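PDB 3BRS: periplasmic binding protein/LacI transcriptional regulator from Clostridium phytofermentans, which probably binds a sugar outside the cell membrane and delivers it to a transport system. Local coordinates for residues A[56-61]-A[69-74]; A[90-95]-A[259-264]; A[101-106]-A[266-271]. All coordinates share one frame; numbering follows the deposited sequence.

Contact 1. Residues A[56-61]-A[69-74]; sequences ELIEEA and ILLAAA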
loop_
_atom_site.group_PDB
_atom_site.type_symbol
_atom_site.label_atom_id
_atom_site.label_comp_id
_atom_site.label_asym_id
_atom_site.label_seq_id
_atom_site.Cartn_x
_atom_site.Cartn_y
_atom_site.Cartn_z
ATOM N N GLU A 56 5.656 7.900 -17.630
ATOM C CA GLU A 56 5.112 8.129 -18.987
ATOM C C GLU A 56 3.639 8.455 -18.965
ATOM O O GLU A 56 3.201 9.344 -19.671
ATOM C CB GLU A 56 5.300 6.833 -19.759
ATOM C CG GLU A 56 6.720 6.694 -20.275
ATOM C CD GLU A 56 6.918 5.464 -21.138
ATOM O OE1 GLU A 56 6.039 4.531 -21.197
ATOM O OE2 GLU A 56 7.993 5.453 -21.760
ATOM N N LEU A 57 2.859 7.703 -18.176
ATOM C CA LEU A 57 1.376 7.888 -18.018
ATOM C C LEU A 57 1.064 9.232 -17.361
ATOM O O LEU A 57 0.110 9.906 -17.721
ATOM C CB LEU A 57 0.871 6.799 -17.113
ATOM C CG LEU A 57 0.781 5.378 -17.759
ATOM C CD1 LEU A 57 0.281 4.327 -16.765
ATOM C CD2 LEU A 57 -0.113 5.312 -19.013
ATOM N N ILE A 58 1.874 9.665 -16.383
ATOM C CA ILE A 58 1.700 11.033 -15.892
ATOM C C ILE A 58 1.956 12.046 -16.966
ATOM O O ILE A 58 1.186 12.971 -17.098
ATOM C CB ILE A 58 2.679 11.336 -14.721
ATOM C CG1 ILE A 58 2.346 10.455 -13.502
ATOM C CG2 ILE A 58 2.771 12.839 -14.447
ATOM C CD1 ILE A 58 3.609 10.187 -12.514
ATOM N N GLU A 59 3.052 11.926 -17.712
ATOM C CA GLU A 59 3.276 12.874 -18.772
ATOM C C GLU A 59 2.015 12.935 -19.724
ATOM O O GLU A 59 1.516 14.043 -20.095
ATOM C CB GLU A 59 4.572 12.532 -19.522
ATOM C CG GLU A 59 5.885 12.749 -18.746
ATOM C CD GLU A 59 7.161 12.149 -19.490
ATOM O OE1 GLU A 59 7.889 11.254 -18.909
ATOM O OE2 GLU A 59 7.409 12.563 -20.660
ATOM N N GLU A 60 1.538 11.743 -20.133
ATOM C CA GLU A 60 0.335 11.568 -20.964
ATOM C C GLU A 60 -0.896 12.225 -20.270
ATOM O O GLU A 60 -1.750 12.840 -20.954
ATOM C CB GLU A 60 0.057 10.073 -21.231
ATOM C CG GLU A 60 1.009 9.355 -22.251
ATOM C CD GLU A 60 0.916 7.754 -22.251
ATOM O OE1 GLU A 60 -0.145 7.196 -21.831
ATOM O OE2 GLU A 60 1.917 7.084 -22.679
ATOM N N ALA A 61 -1.008 12.053 -18.947
ATOM C CA ALA A 61 -2.112 12.613 -18.124
ATOM C C ALA A 61 -2.138 14.144 -18.271
ATOM O O ALA A 61 -3.139 14.755 -18.599
ATOM C CB ALA A 61 -1.918 12.217 -16.566
ATOM N N ILE A 69 -4.950 15.592 -11.037
ATOM C CA ILE A 69 -4.475 14.221 -11.231
ATOM C C ILE A 69 -4.374 13.632 -9.838
ATOM O O ILE A 69 -3.811 14.287 -8.938
ATOM C CB ILE A 69 -3.079 14.266 -11.860
ATOM C CG1 ILE A 69 -3.166 14.349 -13.399
ATOM C CG2 ILE A 69 -2.156 13.112 -11.318
ATOM C CD1 ILE A 69 -1.783 14.910 -14.046
ATOM N N LEU A 70 -4.931 12.435 -9.613
ATOM C CA LEU A 70 -4.731 11.743 -8.323
ATOM C C LEU A 70 -3.661 10.671 -8.521
ATOM O O LEU A 70 -3.786 9.886 -9.450
ATOM C CB LEU A 70 -6.015 11.041 -7.826
ATOM C CG LEU A 70 -7.214 11.956 -7.672
ATOM C CD1 LEU A 70 -7.866 12.215 -9.013
ATOM C CD2 LEU A 70 -8.112 11.192 -6.810
ATOM N N LEU A 71 -2.667 10.551 -7.633
ATOM C CA LEU A 71 -1.536 9.796 -8.043
ATOM C C LEU A 71 -1.113 8.977 -6.894
ATOM O O LEU A 71 -0.943 9.543 -5.808
ATOM C CB LEU A 71 -0.400 10.747 -8.487
ATOM C CG LEU A 71 0.969 10.114 -8.692
ATOM C CD1 LEU A 71 0.962 9.028 -9.818
ATOM C CD2 LEU A 71 1.987 11.247 -8.974
ATOM N N ALA A 72 -0.937 7.662 -7.114
ATOM C CA ALA A 72 -0.306 6.787 -6.079
ATOM C C ALA A 72 1.102 6.588 -6.617
ATOM O O ALA A 72 1.274 6.048 -7.703
ATOM C CB ALA A 72 -1.073 5.492 -5.869
ATOM N N ALA A 73 2.097 7.192 -5.933
ATOM C CA ALA A 73 3.437 7.337 -6.537
ATOM C C ALA A 73 4.111 5.986 -6.487
ATOM O O ALA A 73 4.388 5.406 -5.404
ATOM C CB ALA A 73 4.230 8.349 -5.754
ATOM N N ALA A 74 4.535 5.495 -7.630
ATOM C CA ALA A 74 5.240 4.182 -7.619
ATOM C C ALA A 74 6.561 4.205 -6.826
ATOM O O ALA A 74 6.969 3.219 -6.251
ATOM C CB ALA A 74 5.450 3.641 -9.045
#
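Ala61 N donates to Leu57 O over 2.7 Å, an i to i-4 bond inside helix 51-63, and in this turn the Ala61 methyl faces strand 68-71. There it meets the long branch of Ile69: Ala61 CB lies 3.7 Å from Ile69 CD1 and 4.0 Å from Ile69 CG1, so the methyl rests against the outer end of that branch. In Ile69, CG1 stands anti to the carbonyl carbon (chi1 -87°) and the branch then runs on extended, carrying CD1 to the helix.

One turn earlier Ile58 makes the second meeting. Its CD1 sits 4.0 Å from Leu71 CD1 and equally far from Leu71 CD2, a methyl set against the fork of the leucine, and the two side chains cross at about a right angle. The Ile58 bond from CA to CB does not aim at the strand; the CG1-CD1 branch closes the distance.

Helix 51-63 is the connection of a beta-alpha-beta crossover from strand 39-42 to strand 68-71, which passes over strand 7-11 lying between them in the parallel sheet. Ile11 of that middle strand touches all four side chains, Ile58, Ala61, Ile69 and Leu71, and all four are buried. Beyond the strand end, Gln54 of the same helix bonds Ala72 O through NE2 and Ala74 N through OE1.

Contact 2. Residues A[90-95]-A[259-264]; sequences GIKLIV and KLLKKE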
loop_
_atom_site.group_PDB
_atom_site.type_symbol
_atom_site.label_atom_id
_atom_site.label_comp_id
_atom_site.label_asym_id
_atom_site.label_seq_id
_atom_site.Cartn_x
_atom_site.Cartn_y
_atom_site.Cartn_z
ATOM N N GLY A 90 -0.553 23.650 -14.399
ATOM C CA GLY A 90 -1.895 24.197 -13.958
ATOM C C GLY A 90 -2.880 23.175 -13.407
ATOM O O GLY A 90 -4.079 23.438 -13.187
ATOM N N ILE A 91 -2.346 21.997 -13.139
ATOM C CA ILE A 91 -3.134 20.854 -12.576
ATOM C C ILE A 91 -2.916 20.654 -11.058
ATOM O O ILE A 91 -1.777 20.702 -10.545
ATOM C CB ILE A 91 -2.761 19.515 -13.342
ATOM C CG1 ILE A 91 -2.999 19.706 -14.850
ATOM C CG2 ILE A 91 -3.679 18.409 -12.907
ATOM C CD1 ILE A 91 -2.277 18.683 -15.726
ATOM N N LYS A 92 -4.019 20.394 -10.352
ATOM C CA LYS A 92 -4.016 20.049 -8.933
ATOM C C LYS A 92 -3.469 18.614 -8.737
ATOM O O LYS A 92 -3.820 17.702 -9.491
ATOM C CB LYS A 92 -5.494 20.112 -8.452
ATOM C CG LYS A 92 -6.157 21.489 -8.512
ATOM C CD LYS A 92 -5.632 22.353 -7.373
ATOM C CE LYS A 92 -4.996 23.653 -7.834
ATOM N NZ LYS A 92 -6.036 24.602 -8.270
ATOM N N LEU A 93 -2.611 18.394 -7.744
ATOM C CA LEU A 93 -2.141 17.085 -7.450
ATOM C C LEU A 93 -2.705 16.636 -6.108
ATOM O O LEU A 93 -2.381 17.251 -5.085
ATOM C CB LEU A 93 -0.612 17.060 -7.413
ATOM C CG LEU A 93 0.094 15.764 -7.058
ATOM C CD1 LEU A 93 -0.359 14.562 -7.932
ATOM C CD2 LEU A 93 1.536 16.012 -7.225
ATOM N N ILE A 94 -3.493 15.569 -6.101
ATOM C CA ILE A 94 -3.787 14.758 -4.881
ATOM C C ILE A 94 -2.923 13.528 -4.851
ATOM O O ILE A 94 -2.867 12.742 -5.823
ATOM C CB ILE A 94 -5.291 14.267 -4.831
ATOM C CG1 ILE A 94 -6.188 15.400 -5.018
ATOM C CG2 ILE A 94 -5.703 13.489 -3.495
ATOM C CD1 ILE A 94 -5.758 16.569 -4.248
ATOM N N VAL A 95 -2.178 13.344 -3.774
ATOM C CA VAL A 95 -1.500 12.063 -3.620
ATOM C C VAL A 95 -2.411 11.082 -2.853
ATOM O O VAL A 95 -2.925 11.436 -1.836
ATOM C CB VAL A 95 -0.161 12.168 -3.077
ATOM C CG1 VAL A 95 0.258 10.788 -2.543
ATOM C CG2 VAL A 95 0.824 12.661 -4.202
ATOM N N LYS A 259 -12.528 20.597 -3.144
ATOM C CA LYS A 259 -12.294 21.754 -2.318
ATOM C C LYS A 259 -11.229 22.597 -2.944
ATOM O O LYS A 259 -11.427 23.803 -3.103
ATOM C CB LYS A 259 -11.944 21.346 -0.909
ATOM C CG LYS A 259 -13.078 20.546 -0.329
ATOM C CD LYS A 259 -13.376 20.946 1.051
ATOM C CE LYS A 259 -14.769 20.517 1.425
ATOM N NZ LYS A 259 -15.379 21.656 2.158
ATOM N N LEU A 260 -10.153 21.974 -3.403
ATOM C CA LEU A 260 -9.048 22.748 -3.974
ATOM C C LEU A 260 -9.480 23.570 -5.176
ATOM O O LEU A 260 -9.063 24.706 -5.330
ATOM C CB LEU A 260 -7.929 21.843 -4.465
ATOM C CG LEU A 260 -7.354 20.821 -3.514
ATOM C CD1 LEU A 260 -6.436 19.870 -4.303
ATOM C CD2 LEU A 260 -6.585 21.576 -2.392
ATOM N N LEU A 261 -10.251 22.948 -6.062
ATOM C CA LEU A 261 -10.726 23.616 -7.263
ATOM C C LEU A 261 -11.709 24.728 -6.917
ATOM O O LEU A 261 -11.777 25.702 -7.645
ATOM C CB LEU A 261 -11.438 22.599 -8.140
ATOM C CG LEU A 261 -10.931 21.961 -9.425
ATOM C CD1 LEU A 261 -9.429 21.949 -9.806
ATOM C CD2 LEU A 261 -11.460 20.628 -9.260
ATOM N N LYS A 262 -12.523 24.541 -5.865
ATOM C CA LYS A 262 -13.332 25.624 -5.241
ATOM C C LYS A 262 -12.478 26.665 -4.443
ATOM O O LYS A 262 -12.980 27.672 -3.971
ATOM C CB LYS A 262 -14.390 25.052 -4.305
ATOM C CG LYS A 262 -15.723 24.855 -4.892
ATOM C CD LYS A 262 -15.932 23.445 -5.315
ATOM C CE LYS A 262 -17.423 23.138 -5.412
ATOM N NZ LYS A 262 -18.080 23.174 -4.060
ATOM N N LYS A 263 -11.189 26.446 -4.285
ATOM C CA LYS A 263 -10.366 27.499 -3.661
ATOM C C LYS A 263 -10.699 27.600 -2.167
ATOM O O LYS A 263 -10.656 28.686 -1.561
ATOM C CB LYS A 263 -10.620 28.850 -4.364
ATOM C CG LYS A 263 -10.119 28.922 -5.774
ATOM C CD LYS A 263 -8.643 29.327 -5.879
ATOM C CE LYS A 263 -8.269 29.438 -7.365
ATOM N NZ LYS A 263 -9.274 30.268 -8.155
ATOM N N GLU A 264 -11.014 26.445 -1.599
ATOM C CA GLU A 264 -11.547 26.289 -0.280
ATOM C C GLU A 264 -10.549 25.462 0.620
ATOM O O GLU A 264 -9.660 24.784 0.078
ATOM C CB GLU A 264 -12.990 25.777 -0.473
ATOM C CG GLU A 264 -13.679 25.105 0.626
ATOM C CD GLU A 264 -15.104 24.768 0.205
ATOM O OE1 GLU A 264 -15.402 24.834 -1.022
ATOM O OE2 GLU A 264 -15.950 24.472 1.094
#
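The last turn of helix 246-262, closed by a Schellman motif, lays Leu260 and Leu261 against Lys92 and Ile94, alternate residues of strand 92-96. The evidence for the motif is threefold: Lys263 has a positive phi of 71°, Glu264 N bonds Lys259 O at 3.1 Å, and Lys263 N bonds Leu260 O at 2.9 Å. A salt bridge spans the same turn, Lys259 NZ standing 3.1 Å from Glu264 OE2 and reaching it from well above the carboxylate plane, 63° out of it.

The CA to CB bond of Leu260 points toward the strand, and the side chain works with two groups. Its CD1 meets Ile94 CD1 methyl to methyl at 3.4 Å, tighter than usual van der Waals contact. Its CB lies 3.7 Å from Lys92 CD, with the two side chains sliding past each other in opposite directions. Leu261 comes in beside it, its CD1 methyl 3.5 Å from Lys92 CG. The lysine can serve both leucines because chi1 (-64°) puts CG, and the bend at chi2 puts CD, where they meet Leu261 and Leu260; the further bends only steer CE and NZ.

Around these residues, Leu260 also touches Ile107 and Leu261 touches Val68, so the helix end spans neighbouring strands of the parallel sheet.

The chemistry across the interface is carbon against carbon, with Lys92 contributing its aliphatic part. Its NZ lies 6.5 Å from Lys263 NZ; like charges at that range would probably disfavour a closer approach of the two ammonium groups, while CG and CD stay packed against the two leucines.

Contact 3. Residues A[101-106]-A[266-271]; sequences KQDIAD and VPKQLD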
loop_
_atom_site.group_PDB
_atom_site.type_symbol
_atom_site.label_atom_id
_atom_site.label_comp_id
_atom_site.label_asym_id
_atom_site.label_seq_id
_atom_site.Cartn_x
_atom_site.Cartn_y
_atom_site.Cartn_z
ATOM N N LYS A 101 9.011 11.845 -1.529
ATOM C CA LYS A 101 9.966 12.499 -0.690
ATOM C C LYS A 101 9.857 13.965 -0.944
ATOM O O LYS A 101 10.165 14.748 -0.048
ATOM C CB LYS A 101 11.395 12.078 -1.103
ATOM C CG LYS A 101 12.507 12.463 -0.089
ATOM C CD LYS A 101 13.890 12.337 -0.754
ATOM C CE LYS A 101 13.839 12.745 -2.256
ATOM N NZ LYS A 101 15.201 12.643 -2.943
ATOM N N GLN A 102 9.483 14.341 -2.174
ATOM C CA GLN A 102 9.393 15.762 -2.548
ATOM C C GLN A 102 8.008 16.289 -2.171
ATOM O O GLN A 102 6.994 15.617 -2.388
ATOM C CB GLN A 102 9.718 16.005 -4.032
ATOM C CG GLN A 102 11.166 15.472 -4.431
ATOM C CD GLN A 102 11.145 13.980 -4.868
ATOM O OE1 GLN A 102 10.166 13.215 -4.619
ATOM N NE2 GLN A 102 12.212 13.568 -5.538
ATOM N N ASP A 103 7.963 17.489 -1.605
ATOM C CA ASP A 103 6.725 17.961 -1.016
ATOM C C ASP A 103 5.844 18.672 -2.027
ATOM O O ASP A 103 5.575 19.868 -1.890
ATOM C CB ASP A 103 6.987 18.889 0.168
ATOM C CG ASP A 103 5.709 19.306 0.833
ATOM O OD1 ASP A 103 4.850 18.402 1.021
ATOM O OD2 ASP A 103 5.552 20.521 1.118
ATOM N N ILE A 104 5.373 17.943 -3.041
ATOM C CA ILE A 104 4.567 18.596 -4.059
ATOM C C ILE A 104 3.074 18.345 -4.033
ATOM O O ILE A 104 2.345 19.054 -4.764
ATOM C CB ILE A 104 5.169 18.427 -5.460
ATOM C CG1 ILE A 104 5.183 16.936 -5.831
ATOM C CG2 ILE A 104 6.590 19.128 -5.541
ATOM C CD1 ILE A 104 5.448 16.622 -7.300
ATOM N N ALA A 105 2.576 17.414 -3.202
ATOM C CA ALA A 105 1.121 17.169 -3.153
ATOM C C ALA A 105 0.387 18.351 -2.658
ATOM O O ALA A 105 0.793 18.927 -1.659
ATOM C CB ALA A 105 0.747 15.969 -2.260
ATOM N N ASP A 106 -0.730 18.669 -3.279
ATOM C CA ASP A 106 -1.669 19.663 -2.754
ATOM C C ASP A 106 -2.407 19.060 -1.548
ATOM O O ASP A 106 -2.524 19.700 -0.538
ATOM C CB ASP A 106 -2.649 20.201 -3.819
ATOM C CG ASP A 106 -1.942 20.888 -4.978
ATOM O OD1 ASP A 106 -1.037 21.697 -4.733
ATOM O OD2 ASP A 106 -2.266 20.608 -6.144
ATOM N N VAL A 266 -8.413 23.067 2.716
ATOM C CA VAL A 266 -8.376 21.640 2.964
ATOM C C VAL A 266 -7.092 21.306 3.697
ATOM O O VAL A 266 -6.040 21.816 3.348
ATOM C CB VAL A 266 -8.553 20.838 1.613
ATOM C CG1 VAL A 266 -7.238 20.921 0.776
ATOM C CG2 VAL A 266 -8.913 19.437 1.900
ATOM N N PRO A 267 -7.162 20.445 4.713
ATOM C CA PRO A 267 -5.851 20.024 5.327
ATOM C C PRO A 267 -4.794 19.461 4.302
ATOM O O PRO A 267 -5.173 18.929 3.249
ATOM C CB PRO A 267 -6.266 18.933 6.310
ATOM C CG PRO A 267 -7.749 19.129 6.533
ATOM C CD PRO A 267 -8.327 19.779 5.318
ATOM N N LYS A 268 -3.500 19.522 4.577
ATOM C CA LYS A 268 -2.563 19.038 3.558
ATOM C C LYS A 268 -2.408 17.512 3.686
ATOM O O LYS A 268 -1.952 16.843 2.749
ATOM C CB LYS A 268 -1.225 19.753 3.650
ATOM C CG LYS A 268 -0.569 20.075 2.339
ATOM C CD LYS A 268 0.215 21.363 2.475
ATOM C CE LYS A 268 0.384 22.081 1.107
ATOM N NZ LYS A 268 1.301 21.466 0.074
ATOM N N GLN A 269 -2.819 16.977 4.841
ATOM C CA GLN A 269 -2.836 15.548 5.089
ATOM C C GLN A 269 -4.152 15.030 5.730
ATOM O O GLN A 269 -4.689 15.642 6.663
ATOM C CB GLN A 269 -1.652 15.240 5.982
ATOM C CG GLN A 269 -0.398 14.984 5.188
ATOM C CD GLN A 269 0.885 15.457 5.864
ATOM O OE1 GLN A 269 1.659 16.216 5.260
ATOM N NE2 GLN A 269 1.133 15.000 7.106
ATOM N N LEU A 270 -4.707 13.939 5.179
ATOM C CA LEU A 270 -5.916 13.270 5.741
ATOM C C LEU A 270 -5.572 11.795 5.933
ATOM O O LEU A 270 -4.947 11.172 5.079
ATOM C CB LEU A 270 -7.076 13.350 4.776
ATOM C CG LEU A 270 -7.716 14.705 4.504
ATOM C CD1 LEU A 270 -8.510 14.588 3.206
ATOM C CD2 LEU A 270 -8.645 15.122 5.644
ATOM N N ASP A 271 -5.945 11.270 7.089
ATOM C CA ASP A 271 -5.550 9.945 7.550
ATOM C C ASP A 271 -6.747 9.100 7.259
ATOM O O ASP A 271 -7.817 9.391 7.788
ATOM C CB ASP A 271 -5.358 9.947 9.065
ATOM C CG ASP A 271 -4.604 8.744 9.553
ATOM O OD1 ASP A 271 -5.015 8.117 10.558
ATOM O OD2 ASP A 271 -3.565 8.436 8.927
#
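Lys268 reaches across to the backbone of Ala105 and Asp106, and its one hydrogen bond over the contact runs from Lys268 NZ to Ala105 O at 3.1 Å. The donor lies in the carbonyl plane, with a C=O...N angle of 153°. The lysine chain arrives there through bends at chi2 and chi4; the last of these, at -71°, turns the ammonium group off the line of the methylenes.

Van der Waals contact accompanies this bond. Lys268 CG packs 3.5 Å from Asp106 O, and Lys268 CE is 4.1 Å from the same oxygen, so the methylenes pass beside the carbonyl oxygen of Asp106 while NZ bonds that of Ala105.

Electrostatic neighbours are looser. Asp103, the central residue of an inverse gamma turn, has CG anti to its amide nitrogen (chi1 -176°), which brings OD2 to 4.5 Å from Lys268 NZ, beyond salt-bridge range. Asp106 OD2 accepts from Leu93 N of strand 92-96, and Asp106 OD1 stays 5.4 Å from Lys268 NZ.

In the fold, 101-106 is the end of the connection between strands 92-96 and 107-110, while Lys268, whose backbone bonds Thr108, leads into edge strand 269-271. The lysine therefore reaches from the edge of the sheet to the loop that leads into the adjacent strand.

Since a neutral carbonyl takes the bond and the nearest carboxylate stands off, Asp103 probably acts on the ammonium group through the long-range field, on a surface where solvent would weaken that pull.

How the contacts relate
All three contacts belong to one parallel sheet, in which strands 68-71, 92-96, 107-110 and 269-271 lie side by side. Contact 1 closes before the others open along the chain; contacts 2 and 3 alternate, each pairing an early segment with one from near the C-terminus. Contacts 1 and 2, centres about 15 Å apart, are joined by the probable strand bonds Leu71 N to Ile94 O and Ile69 N to Lys92 O. Contacts 2 and 3, centres about 11 Å apart, touch through Leu260 and Val266. Contacts 1 and 3 do not touch: centres about 16 Å, nearest atoms about 7 Å apart. Helix 246-262 and strand 269-271 thus bring the late chain back to the N-terminal lobe, as in relatives of this two-lobed family.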